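Local coordinates for protein lysine-sensitive aspartokinase 3 (Escherichia coli, PDB 2J0W) that catalyses the ATP-dependent phosphorylation of L-aspartate to 4-phospho-L-aspartate, opening the route to lysine, and is feedback-inhibited by lysine, at residues A[111-116]-A[191-196]; A[238-243]-A[298-303]; A[306-311]-A[350-355]. One frame throughout, in Å; residues are numbered along the deposited sequence.

Contact 1 (A[111-116]-A[191-196]); sequences TDELVS and GRTTTL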
ATOM      1  N   THR A 111     -17.481  28.314 -14.311  1.00 33.48           N
ATOM      2  CA  THR A 111     -18.376  27.175 -14.150  1.00 35.74           C
ATOM      3  C   THR A 111     -19.073  27.181 -12.771  1.00 37.77           C
ATOM      4  O   THR A 111     -20.296  27.015 -12.678  1.00 33.35           O
ATOM      5  CB  THR A 111     -17.592  25.875 -14.340  1.00 39.78           C
ATOM      6  OG1 THR A 111     -17.297  25.696 -15.734  1.00 38.96           O
ATOM      7  CG2 THR A 111     -18.395  24.685 -13.819  1.00 46.83           C
ATOM      8  N   ASP A 112     -18.298  27.388 -11.706  1.00 38.31           N
ATOM      9  CA  ASP A 112     -18.864  27.430 -10.362  1.00 41.70           C
ATOM     10  C   ASP A 112     -19.893  28.551 -10.280  1.00 41.70           C
ATOM     11  O   ASP A 112     -20.950  28.393  -9.668  1.00 40.59           O
ATOM     12  CB  ASP A 112     -17.768  27.664  -9.307  1.00 40.14           C
ATOM     13  CG  ASP A 112     -17.210  26.364  -8.729  1.00 43.79           C
ATOM     14  OD1 ASP A 112     -17.432  25.292  -9.328  1.00 36.73           O
ATOM     15  OD2 ASP A 112     -16.536  26.412  -7.677  1.00 48.35           O
ATOM     16  N   GLU A 113     -19.581  29.685 -10.905  1.00 43.30           N
ATOM     17  CA  GLU A 113     -20.477  30.840 -10.877  1.00 41.05           C
ATOM     18  C   GLU A 113     -21.756  30.616 -11.667  1.00 40.64           C
ATOM     19  O   GLU A 113     -22.834  31.045 -11.266  1.00 39.10           O
ATOM     20  CB  GLU A 113     -19.773  32.073 -11.424  1.00 37.35           C
ATOM     21  CG  GLU A 113     -20.716  33.261 -11.623  1.00 44.52           C
ATOM     22  CD  GLU A 113     -21.435  33.681 -10.353  1.00 46.89           C
ATOM     23  OE1 GLU A 113     -20.769  33.840  -9.307  1.00 51.28           O
ATOM     24  OE2 GLU A 113     -22.667  33.869 -10.405  1.00 54.20           O
ATOM     25  N   LEU A 114     -21.635  29.953 -12.807  1.00 39.61           N
ATOM     26  CA  LEU A 114     -22.801  29.697 -13.623  1.00 34.02           C
ATOM     27  C   LEU A 114     -23.588  28.553 -13.002  1.00 31.36           C
ATOM     28  O   LEU A 114     -24.808  28.619 -12.887  1.00 31.20           O
ATOM     29  CB  LEU A 114     -22.359  29.334 -15.038  1.00 38.95           C
ATOM     30  CG  LEU A 114     -23.437  29.298 -16.111  1.00 43.48           C
ATOM     31  CD1 LEU A 114     -22.769  29.137 -17.459  1.00 51.40           C
ATOM     32  CD2 LEU A 114     -24.394  28.167 -15.851  1.00 41.13           C
ATOM     33  N   VAL A 115     -22.898  27.497 -12.590  1.00 28.42           N
ATOM     34  CA  VAL A 115     -23.624  26.372 -12.023  1.00 30.38           C
ATOM     35  C   VAL A 115     -24.307  26.711 -10.716  1.00 29.78           C
ATOM     36  O   VAL A 115     -25.302  26.104 -10.364  1.00 36.37           O
ATOM     37  CB  VAL A 115     -22.724  25.143 -11.810  1.00 33.04           C
ATOM     38  CG1 VAL A 115     -23.435  24.149 -10.913  1.00 32.08           C
ATOM     39  CG2 VAL A 115     -22.402  24.477 -13.157  1.00 24.90           C
ATOM     40  N   SER A 116     -23.792  27.689  -9.998  1.00 32.24           N
ATOM     41  CA  SER A 116     -24.391  28.053  -8.731  1.00 39.37           C
ATOM     42  C   SER A 116     -25.865  28.436  -8.917  1.00 44.27           C
ATOM     43  O   SER A 116     -26.701  28.169  -8.045  1.00 49.25           O
ATOM     44  CB  SER A 116     -23.623  29.214  -8.126  1.00 36.59           C
ATOM     45  OG  SER A 116     -23.738  30.335  -8.971  1.00 39.20           O
ATOM     46  N   GLY A 191     -14.837  37.235  -2.716  1.00 54.06           N
ATOM     47  CA  GLY A 191     -16.233  37.256  -3.142  1.00 51.84           C
ATOM     48  C   GLY A 191     -16.720  36.373  -4.278  1.00 50.71           C
ATOM     49  O   GLY A 191     -17.927  36.268  -4.501  1.00 45.48           O
ATOM     50  N   ARG A 192     -15.795  35.753  -5.006  1.00 52.07           N
ATOM     51  CA  ARG A 192     -16.143  34.879  -6.124  1.00 48.33           C
ATOM     52  C   ARG A 192     -16.878  33.638  -5.638  1.00 47.67           C
ATOM     53  O   ARG A 192     -16.593  33.130  -4.552  1.00 47.99           O
ATOM     54  CB  ARG A 192     -14.876  34.479  -6.869  1.00 46.67           C
ATOM     55  CG  ARG A 192     -14.114  35.685  -7.382  1.00 46.18           C
ATOM     56  CD  ARG A 192     -12.943  35.301  -8.245  1.00 44.87           C
ATOM     57  NE  ARG A 192     -11.821  34.782  -7.475  1.00 51.11           N
ATOM     58  CZ  ARG A 192     -10.745  34.231  -8.028  1.00 54.80           C
ATOM     59  NH1 ARG A 192     -10.662  34.133  -9.349  1.00 53.53           N
ATOM     60  NH2 ARG A 192      -9.752  33.792  -7.267  1.00 56.27           N
ATOM     61  N   THR A 193     -17.825  33.160  -6.442  1.00 46.37           N
ATOM     62  CA  THR A 193     -18.617  31.989  -6.085  1.00 41.21           C
ATOM     63  C   THR A 193     -17.873  30.682  -6.310  1.00 43.63           C
ATOM     64  O   THR A 193     -17.162  30.519  -7.301  1.00 44.69           O
ATOM     65  CB  THR A 193     -19.936  31.926  -6.884  1.00 42.75           C
ATOM     66  OG1 THR A 193     -20.622  33.182  -6.789  1.00 46.89           O
ATOM     67  CG2 THR A 193     -20.849  30.842  -6.307  1.00 41.34           C
ATOM     68  N   THR A 194     -18.049  29.748  -5.375  1.00 44.77           N
ATOM     69  CA  THR A 194     -17.422  28.427  -5.458  1.00 40.96           C
ATOM     70  C   THR A 194     -18.471  27.352  -5.259  1.00 37.60           C
ATOM     71  O   THR A 194     -19.595  27.643  -4.846  1.00 40.96           O
ATOM     72  CB  THR A 194     -16.394  28.238  -4.348  1.00 40.45           C
ATOM     73  OG1 THR A 194     -17.039  28.445  -3.080  1.00 34.28           O
ATOM     74  CG2 THR A 194     -15.231  29.222  -4.518  1.00 32.83           C
ATOM     75  N   THR A 195     -18.110  26.110  -5.557  1.00 33.88           N
ATOM     76  CA  THR A 195     -19.018  24.983  -5.333  1.00 38.40           C
ATOM     77  C   THR A 195     -18.190  23.929  -4.605  1.00 42.90           C
ATOM     78  O   THR A 195     -16.964  23.914  -4.738  1.00 44.50           O
ATOM     79  CB  THR A 195     -19.559  24.393  -6.641  1.00 37.29           C
ATOM     80  OG1 THR A 195     -18.477  23.870  -7.434  1.00 31.67           O
ATOM     81  CG2 THR A 195     -20.301  25.456  -7.414  1.00 34.44           C
ATOM     82  N   LEU A 196     -18.842  23.064  -3.832  1.00 42.46           N
ATOM     83  CA  LEU A 196     -18.133  22.033  -3.064  1.00 38.86           C
ATOM     84  C   LEU A 196     -17.873  20.737  -3.841  1.00 39.16           C
ATOM     85  O   LEU A 196     -17.232  19.822  -3.325  1.00 40.88           O
ATOM     86  CB  LEU A 196     -18.921  21.710  -1.793  1.00 32.29           C
ATOM     87  CG  LEU A 196     -19.265  22.953  -0.965  1.00 41.99           C
ATOM     88  CD1 LEU A 196     -20.484  22.684  -0.090  1.00 33.72           C
ATOM     89  CD2 LEU A 196     -18.048  23.378  -0.130  1.00 30.94           C
TER

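Contact 2 (A[238-243]-A[298-303]); sequences KRIDEI and LFRALA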
ATOM      1  N   LYS A 238     -30.856  -5.157   0.288  1.00 67.67           N
ATOM      2  CA  LYS A 238     -31.616  -5.011   1.530  1.00 69.96           C
ATOM      3  C   LYS A 238     -31.357  -3.636   2.156  1.00 67.39           C
ATOM      4  O   LYS A 238     -30.235  -3.128   2.088  1.00 68.91           O
ATOM      5  CB  LYS A 238     -31.207  -6.092   2.566  1.00 77.37           C
ATOM      6  CG  LYS A 238     -30.874  -7.501   2.031  1.00 82.02           C
ATOM      7  CD  LYS A 238     -32.063  -8.193   1.363  1.00 93.60           C
ATOM      8  CE  LYS A 238     -31.696  -9.595   0.856  1.00 97.89           C
ATOM      9  NZ  LYS A 238     -32.800 -10.194   0.040  1.00 97.09           N
ATOM     10  N   ARG A 239     -32.380  -3.036   2.763  1.00 65.49           N
ATOM     11  CA  ARG A 239     -32.198  -1.746   3.432  1.00 64.69           C
ATOM     12  C   ARG A 239     -31.474  -1.983   4.752  1.00 66.04           C
ATOM     13  O   ARG A 239     -31.556  -3.065   5.318  1.00 68.20           O
ATOM     14  CB  ARG A 239     -33.533  -1.061   3.754  1.00 60.42           C
ATOM     15  CG  ARG A 239     -33.316   0.287   4.437  1.00 62.77           C
ATOM     16  CD  ARG A 239     -34.042   0.424   5.757  1.00 69.99           C
ATOM     17  NE  ARG A 239     -35.325   1.081   5.556  1.00 81.51           N
ATOM     18  CZ  ARG A 239     -36.411   0.473   5.089  1.00 87.45           C
ATOM     19  NH1 ARG A 239     -36.381  -0.821   4.788  1.00 90.16           N
ATOM     20  NH2 ARG A 239     -37.515   1.171   4.878  1.00 89.04           N
ATOM     21  N   ILE A 240     -30.780  -0.967   5.242  1.00 66.69           N
ATOM     22  CA  ILE A 240     -30.048  -1.068   6.496  1.00 67.41           C
ATOM     23  C   ILE A 240     -30.627  -0.062   7.467  1.00 67.35           C
ATOM     24  O   ILE A 240     -30.311   1.117   7.396  1.00 65.93           O
ATOM     25  CB  ILE A 240     -28.575  -0.734   6.286  1.00 69.37           C
ATOM     26  CG1 ILE A 240     -27.967  -1.740   5.314  1.00 71.54           C
ATOM     27  CG2 ILE A 240     -27.861  -0.675   7.633  1.00 68.86           C
ATOM     28  CD1 ILE A 240     -26.534  -1.448   4.982  1.00 75.76           C
ATOM     29  N   ASP A 241     -31.460  -0.534   8.385  1.00 71.04           N
ATOM     30  CA  ASP A 241     -32.125   0.359   9.335  1.00 72.64           C
ATOM     31  C   ASP A 241     -31.224   1.249  10.189  1.00 69.63           C
ATOM     32  O   ASP A 241     -31.597   2.378  10.516  1.00 68.91           O
ATOM     33  CB  ASP A 241     -33.068  -0.444  10.235  1.00 76.95           C
ATOM     34  CG  ASP A 241     -34.133  -1.191   9.441  1.00 80.03           C
ATOM     35  OD1 ASP A 241     -34.833  -0.540   8.626  1.00 74.22           O
ATOM     36  OD2 ASP A 241     -34.270  -2.417   9.637  1.00 84.00           O
ATOM     37  N   GLU A 242     -30.049   0.763  10.570  1.00 69.41           N
ATOM     38  CA  GLU A 242     -29.170   1.597  11.385  1.00 70.11           C
ATOM     39  C   GLU A 242     -27.713   1.197  11.209  1.00 67.35           C
ATOM     40  O   GLU A 242     -27.397   0.011  11.130  1.00 65.27           O
ATOM     41  CB  GLU A 242     -29.569   1.507  12.867  1.00 71.77           C
ATOM     42  CG  GLU A 242     -28.864   2.526  13.759  1.00 83.79           C
ATOM     43  CD  GLU A 242     -29.231   2.386  15.228  1.00 94.48           C
ATOM     44  OE1 GLU A 242     -28.992   1.303  15.799  1.00 98.42           O
ATOM     45  OE2 GLU A 242     -29.758   3.360  15.804  1.00 97.90           O
ATOM     46  N   ILE A 243     -26.830   2.196  11.140  1.00 63.46           N
ATOM     47  CA  ILE A 243     -25.389   1.977  10.954  1.00 60.65           C
ATOM     48  C   ILE A 243     -24.591   3.081  11.647  1.00 60.02           C
ATOM     49  O   ILE A 243     -25.158   4.103  12.041  1.00 61.59           O
ATOM     50  CB  ILE A 243     -25.004   1.998   9.462  1.00 61.88           C
ATOM     51  CG1 ILE A 243     -23.559   1.526   9.302  1.00 64.65           C
ATOM     52  CG2 ILE A 243     -25.142   3.415   8.905  1.00 56.32           C
ATOM     53  CD1 ILE A 243     -23.127   1.316   7.881  1.00 61.95           C
ATOM     54  N   LEU A 298     -20.605  -8.530  10.252  1.00 67.43           N
ATOM     55  CA  LEU A 298     -19.236  -8.708   9.817  1.00 67.43           C
ATOM     56  C   LEU A 298     -19.186  -8.095   8.434  1.00 66.74           C
ATOM     57  O   LEU A 298     -18.160  -7.574   8.009  1.00 68.50           O
ATOM     58  CB  LEU A 298     -18.874 -10.192   9.751  1.00 68.94           C
ATOM     59  CG  LEU A 298     -17.406 -10.483   9.430  1.00 78.49           C
ATOM     60  CD1 LEU A 298     -16.520  -9.944  10.547  1.00 81.82           C
ATOM     61  CD2 LEU A 298     -17.203 -11.977   9.258  1.00 78.53           C
ATOM     62  N   PHE A 299     -20.321  -8.150   7.746  1.00 65.98           N
ATOM     63  CA  PHE A 299     -20.435  -7.592   6.404  1.00 66.67           C
ATOM     64  C   PHE A 299     -21.687  -6.732   6.303  1.00 67.64           C
ATOM     65  O   PHE A 299     -22.793  -7.266   6.305  1.00 71.62           O
ATOM     66  CB  PHE A 299     -20.532  -8.707   5.358  1.00 61.55           C
ATOM     67  CG  PHE A 299     -19.394  -9.693   5.396  1.00 57.50           C
ATOM     68  CD1 PHE A 299     -18.090  -9.270   5.614  1.00 54.22           C
ATOM     69  CD2 PHE A 299     -19.626 -11.043   5.153  1.00 67.00           C
ATOM     70  CE1 PHE A 299     -17.030 -10.170   5.587  1.00 59.93           C
ATOM     71  CE2 PHE A 299     -18.577 -11.956   5.120  1.00 73.45           C
ATOM     72  CZ  PHE A 299     -17.272 -11.518   5.339  1.00 69.51           C
ATOM     73  N   ARG A 300     -21.524  -5.411   6.213  1.00 64.43           N
ATOM     74  CA  ARG A 300     -22.682  -4.526   6.097  1.00 62.74           C
ATOM     75  C   ARG A 300     -23.110  -4.391   4.656  1.00 61.09           C
ATOM     76  O   ARG A 300     -24.273  -4.597   4.328  1.00 61.72           O
ATOM     77  CB  ARG A 300     -22.382  -3.122   6.615  1.00 63.03           C
ATOM     78  CG  ARG A 300     -22.427  -2.950   8.112  1.00 69.86           C
ATOM     79  CD  ARG A 300     -23.818  -2.677   8.664  1.00 62.78           C
ATOM     80  NE  ARG A 300     -23.689  -2.222  10.046  1.00 67.30           N
ATOM     81  CZ  ARG A 300     -24.692  -2.023  10.895  1.00 74.41           C
ATOM     82  NH1 ARG A 300     -25.945  -2.239  10.519  1.00 74.14           N
ATOM     83  NH2 ARG A 300     -24.433  -1.601  12.128  1.00 77.92           N
ATOM     84  N   ALA A 301     -22.161  -4.046   3.793  1.00 61.58           N
ATOM     85  CA  ALA A 301     -22.492  -3.846   2.396  1.00 59.33           C
ATOM     86  C   ALA A 301     -21.312  -3.845   1.450  1.00 57.69           C
ATOM     87  O   ALA A 301     -20.169  -4.035   1.844  1.00 59.61           O
ATOM     88  CB  ALA A 301     -23.247  -2.544   2.253  1.00 58.02           C
ATOM     89  N   LEU A 302     -21.626  -3.626   0.182  1.00 55.89           N
ATOM     90  CA  LEU A 302     -20.640  -3.557  -0.878  1.00 54.99           C
ATOM     91  C   LEU A 302     -20.821  -2.192  -1.531  1.00 54.63           C
ATOM     92  O   LEU A 302     -21.939  -1.694  -1.644  1.00 56.31           O
ATOM     93  CB  LEU A 302     -20.888  -4.658  -1.906  1.00 56.77           C
ATOM     94  CG  LEU A 302     -20.865  -6.088  -1.365  1.00 58.72           C
ATOM     95  CD1 LEU A 302     -21.309  -7.041  -2.455  1.00 39.93           C
ATOM     96  CD2 LEU A 302     -19.464  -6.437  -0.872  1.00 58.11           C
ATOM     97  N   ALA A 303     -19.715  -1.586  -1.944  1.00 54.20           N
ATOM     98  CA  ALA A 303     -19.734  -0.276  -2.589  1.00 46.99           C
ATOM     99  C   ALA A 303     -18.905  -0.340  -3.861  1.00 45.32           C
ATOM    100  O   ALA A 303     -17.838  -0.959  -3.895  1.00 43.75           O
ATOM    101  CB  ALA A 303     -19.173   0.777  -1.650  1.00 26.30           C
TER

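Contact 3 (A[306-311]-A[350-355]); sequences RNQTLL and ALTLDT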
ATOM      1  N   ARG A 306     -16.684   3.572  -9.791  1.00 56.12           N
ATOM      2  CA  ARG A 306     -16.330   3.440 -11.199  1.00 55.65           C
ATOM      3  C   ARG A 306     -15.299   4.409 -11.754  1.00 51.86           C
ATOM      4  O   ARG A 306     -15.035   5.463 -11.179  1.00 45.73           O
ATOM      5  CB  ARG A 306     -17.587   3.565 -12.051  1.00 60.55           C
ATOM      6  CG  ARG A 306     -18.508   2.387 -11.965  1.00 74.24           C
ATOM      7  CD  ARG A 306     -19.013   2.071 -13.344  1.00 86.66           C
ATOM      8  NE  ARG A 306     -19.455   0.690 -13.456  1.00 96.15           N
ATOM      9  CZ  ARG A 306     -19.002  -0.153 -14.378  1.00103.46           C
ATOM     10  NH1 ARG A 306     -18.093   0.251 -15.260  1.00 97.36           N
ATOM     11  NH2 ARG A 306     -19.474  -1.391 -14.429  1.00110.71           N
ATOM     12  N   ASN A 307     -14.762   4.041 -12.915  1.00 52.62           N
ATOM     13  CA  ASN A 307     -13.775   4.844 -13.623  1.00 55.10           C
ATOM     14  C   ASN A 307     -12.565   5.177 -12.775  1.00 56.68           C
ATOM     15  O   ASN A 307     -12.132   6.332 -12.692  1.00 57.15           O
ATOM     16  CB  ASN A 307     -14.412   6.127 -14.133  1.00 50.92           C
ATOM     17  CG  ASN A 307     -15.720   5.869 -14.820  1.00 58.18           C
ATOM     18  OD1 ASN A 307     -15.817   4.978 -15.664  1.00 61.53           O
ATOM     19  ND2 ASN A 307     -16.747   6.647 -14.463  1.00 54.70           N
ATOM     20  N   GLN A 308     -12.025   4.152 -12.138  1.00 54.52           N
ATOM     21  CA  GLN A 308     -10.854   4.336 -11.322  1.00 53.68           C
ATOM     22  C   GLN A 308      -9.651   4.230 -12.255  1.00 51.47           C
ATOM     23  O   GLN A 308      -9.728   3.643 -13.333  1.00 49.93           O
ATOM     24  CB  GLN A 308     -10.805   3.265 -10.234  1.00 48.21           C
ATOM     25  CG  GLN A 308     -12.052   3.239  -9.366  1.00 43.64           C
ATOM     26  CD  GLN A 308     -12.256   4.517  -8.564  1.00 47.67           C
ATOM     27  OE1 GLN A 308     -11.518   4.802  -7.624  1.00 42.36           O
ATOM     28  NE2 GLN A 308     -13.265   5.291  -8.933  1.00 50.34           N
ATOM     29  N   THR A 309      -8.548   4.834 -11.844  1.00 52.36           N
ATOM     30  CA  THR A 309      -7.327   4.796 -12.627  1.00 53.52           C
ATOM     31  C   THR A 309      -6.236   4.165 -11.758  1.00 53.48           C
ATOM     32  O   THR A 309      -6.092   4.530 -10.590  1.00 52.94           O
ATOM     33  CB  THR A 309      -6.901   6.222 -13.028  1.00 53.94           C
ATOM     34  OG1 THR A 309      -7.996   6.883 -13.679  1.00 56.00           O
ATOM     35  CG2 THR A 309      -5.702   6.171 -13.965  1.00 43.52           C
ATOM     36  N   LEU A 310      -5.493   3.201 -12.306  1.00 53.78           N
ATOM     37  CA  LEU A 310      -4.412   2.568 -11.541  1.00 57.47           C
ATOM     38  C   LEU A 310      -3.054   3.092 -11.998  1.00 57.82           C
ATOM     39  O   LEU A 310      -2.557   2.723 -13.065  1.00 58.62           O
ATOM     40  CB  LEU A 310      -4.423   1.036 -11.676  1.00 54.96           C
ATOM     41  CG  LEU A 310      -3.301   0.372 -10.849  1.00 47.61           C
ATOM     42  CD1 LEU A 310      -3.617   0.491  -9.360  1.00 42.82           C
ATOM     43  CD2 LEU A 310      -3.134  -1.094 -11.243  1.00 36.48           C
ATOM     44  N   LEU A 311      -2.469   3.959 -11.177  1.00 58.60           N
ATOM     45  CA  LEU A 311      -1.172   4.555 -11.463  1.00 60.36           C
ATOM     46  C   LEU A 311      -0.074   3.782 -10.746  1.00 64.10           C
ATOM     47  O   LEU A 311       0.207   4.037  -9.571  1.00 65.86           O
ATOM     48  CB  LEU A 311      -1.163   5.999 -10.990  1.00 57.40           C
ATOM     49  CG  LEU A 311       0.123   6.757 -11.276  1.00 64.43           C
ATOM     50  CD1 LEU A 311       0.349   6.859 -12.782  1.00 62.66           C
ATOM     51  CD2 LEU A 311       0.015   8.127 -10.646  1.00 65.63           C
ATOM     52  N   ALA A 350       1.618   0.775  -6.542  1.00 63.07           N
ATOM     53  CA  ALA A 350       0.406   0.907  -7.361  1.00 60.23           C
ATOM     54  C   ALA A 350      -0.612   1.810  -6.689  1.00 58.58           C
ATOM     55  O   ALA A 350      -1.136   1.497  -5.615  1.00 55.71           O
ATOM     56  CB  ALA A 350      -0.212  -0.474  -7.638  1.00 53.27           C
ATOM     57  N   LEU A 351      -0.890   2.934  -7.344  1.00 57.74           N
ATOM     58  CA  LEU A 351      -1.826   3.925  -6.829  1.00 58.17           C
ATOM     59  C   LEU A 351      -3.231   3.813  -7.438  1.00 55.18           C
ATOM     60  O   LEU A 351      -3.377   3.754  -8.664  1.00 53.51           O
ATOM     61  CB  LEU A 351      -1.250   5.317  -7.088  1.00 61.74           C
ATOM     62  CG  LEU A 351       0.099   5.614  -6.430  1.00 58.79           C
ATOM     63  CD1 LEU A 351       0.732   6.818  -7.082  1.00 64.44           C
ATOM     64  CD2 LEU A 351      -0.101   5.860  -4.950  1.00 58.99           C
ATOM     65  N   THR A 352      -4.252   3.787  -6.577  1.00 51.53           N
ATOM     66  CA  THR A 352      -5.651   3.686  -7.008  1.00 51.38           C
ATOM     67  C   THR A 352      -6.279   5.074  -7.065  1.00 51.25           C
ATOM     68  O   THR A 352      -6.609   5.651  -6.031  1.00 51.47           O
ATOM     69  CB  THR A 352      -6.485   2.808  -6.034  1.00 55.43           C
ATOM     70  OG1 THR A 352      -5.969   1.470  -6.016  1.00 59.88           O
ATOM     71  CG2 THR A 352      -7.938   2.770  -6.472  1.00 57.07           C
ATOM     72  N   LEU A 353      -6.461   5.605  -8.271  1.00 54.18           N
ATOM     73  CA  LEU A 353      -7.015   6.951  -8.429  1.00 56.14           C
ATOM     74  C   LEU A 353      -8.483   7.086  -8.826  1.00 55.29           C
ATOM     75  O   LEU A 353      -8.921   6.599  -9.874  1.00 52.71           O
ATOM     76  CB  LEU A 353      -6.160   7.742  -9.416  1.00 61.98           C
ATOM     77  CG  LEU A 353      -4.695   7.874  -8.996  1.00 62.68           C
ATOM     78  CD1 LEU A 353      -3.972   8.868  -9.911  1.00 56.05           C
ATOM     79  CD2 LEU A 353      -4.638   8.332  -7.540  1.00 59.04           C
ATOM     80  N   ASP A 354      -9.227   7.785  -7.977  1.00 54.61           N
ATOM     81  CA  ASP A 354     -10.651   8.023  -8.180  1.00 58.25           C
ATOM     82  C   ASP A 354     -10.870   9.266  -9.041  1.00 59.94           C
ATOM     83  O   ASP A 354      -9.982  10.111  -9.157  1.00 61.49           O
ATOM     84  CB  ASP A 354     -11.329   8.189  -6.815  1.00 54.75           C
ATOM     85  CG  ASP A 354     -12.812   8.447  -6.924  1.00 66.86           C
ATOM     86  OD1 ASP A 354     -13.453   7.880  -7.843  1.00 66.98           O
ATOM     87  OD2 ASP A 354     -13.341   9.207  -6.080  1.00 74.42           O
ATOM     88  N   THR A 355     -12.036   9.378  -9.667  1.00 61.72           N
ATOM     89  CA  THR A 355     -12.309  10.556 -10.480  1.00 62.71           C
ATOM     90  C   THR A 355     -12.334  11.749  -9.539  1.00 64.99           C
ATOM     91  O   THR A 355     -12.446  11.591  -8.320  1.00 66.13           O
ATOM     92  CB  THR A 355     -13.657  10.463 -11.197  1.00 61.77           C
ATOM     93  OG1 THR A 355     -14.700  10.243 -10.232  1.00 52.14           O
ATOM     94  CG2 THR A 355     -13.624   9.333 -12.242  1.00 55.97           C
TER

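Contact 1 (A[111-116]-A[191-196])
D112 meets T195 with both oxygens of its carboxylate, and this is the close, buried end of the contact. T195 OG1 donates to D112 OD1 at 2.6 Å, coming from well above the carboxylate plane; T359 OG1 is the hydroxyl's second partner. The backbone N of T195 lies 2.7 Å from D112 OD2, but its hydrogen bond is weak because the angle at hydrogen is only 128°. G153 N gives OD2 a second donor. Threonine suits position 195 because its methyl CG2 packs 3.5 Å from D112 CG while its hydroxyl bonds. T194 points away and bonds to T148.

The other end opens toward solvent through E113 alone, which is partly exposed, while T193 is buried. E113 CG leaves the helix anti to the backbone N (chi1 171°), and a bend further out brings OE1 to T193 OG1, which donates at 2.6 Å on the syn side; R143 is also bonded to this hydroxyl. The methyl of T193 turns instead to the helix, with CG2 3.7 Å from S116 CB. S116 is small enough to admit it, and its OG is occupied by the carbonyl E113 O.

Strand 193-195 runs at 82° to the helical segment 111-116. Acids on the helix accept from hydroxyls and an N-H of the strand, a polar, directional joint whose T195 side chain lies about 7 Å from the bound aspartate.

Contact 2 (A[238-243]-A[298-303])
R300 sends a charged guanidinium into a buried place against I240 and I243, which both lie on one side of its plane, at a classic beta bulge in which R300 and A301 both face a single residue, I392, of strand 386-393. Its CG stands anti to the carbonyl carbon (chi1 -80°), the chain bends at the next bond, and the remainder extends toward 238-243. I243 runs past it in the opposite direction. Its CG1 lies over one face of the guanidinium, 3.8 Å above the plane and offset toward the rim, and I243 CD1 packs 4.1 Å from R300 CD. I240 crosses the arginine obliquely, its CG2 3.8 Å from R300 NH1, while its other branch ends with CD1 4.4 Å from A301 CB. Branched aliphatic residues suit this place, since they can pad both the methylenes and the flat group of an arginine; alanine at 301 leaves room for the tip of I240.

The charge is met mainly from outside the two segments, by a salt bridge from R300 NE to E247 OE2. R300 NH1 also comes within 2.7 Å of the carbonyl E242 O. E242 OE1 stays 6.5 Å from R300 NH2, so its charge would probably add only a long-range attraction. The segments do not pair as strands, for the CA atoms of I240 and R300 are 8.1 Å apart.

Strand 239-244 belongs to the sheet of the kinase domain, beside 287-290 and 226-227, whereas 299-313 belongs to the regulatory sheet. Helix 245-253 supplies E247 and joins the two through M251, which touches both I243 and A301; F299 and L302 pack on helix 436-448.

Contact 3 (A[306-311]-A[350-355])
Q308 NE2 is shared by two acceptors, D354 OD1 across the strands and R306 O within its own segment. The bond to D354 is 2.8 Å and nearly straight (165°), and reaches OD1 on its anti side; that to R306 O is 2.9 Å. Both oxygens lie close to the amide plane. Q308 CG stands beside the backbone N (chi1 -56°), and a bend at the next bond brings CD round toward D354, whose carboxylate plane is 30° from that of the amide. R305 NE bonds to Q308 OE1, fixing which end is the nitrogen. An alanine here would probably leave R306 O and D354 OD1 without this shared donor, and the carboxylate more dependent on its long, weak ion pair with R305.

Beyond this clasp the strands pair antiparallel. T309 and L353 form a hydrogen-bonded pair, its shorter bond running 2.6 Å from L353 N to T309 O; L311 and L351 form the next. On their common face L311 CD2 lies 3.9 Å from L351 CD1 and 4.1 Å from L353 CD1, an apolar patch. V339, a residue of the lysine site, packs on L351 and L353. L310, on the opposite face with T352, reaches A350 CB with CD1; A350 touches G421 of the second subunit.

With 341-345 and 380-384 on their flanks, these are the central strands of the ferredoxin-like beta-alpha-beta-beta-alpha-beta fold of an ACT domain.

All three contacts are largely buried, but contact 3 runs out to exposed residues at the end near N307 and T355. Contact 1 lies wholly within the kinase region, near the bound aspartate, and relies on acids facing hydroxyls. Contact 2 joins that region to the interface region on the nucleotide side, about 35 Å from contact 1 between centres, and pads one arginine with aliphatic groups. Contact 3 is true sheet pairing, with backbone bonds and leucines. Contacts 2 and 3 use the same strand, 299-313, at successive places about 25 Å apart between centres, so one element touches the kinase domain and then enters the lysine-sensing ACT domain.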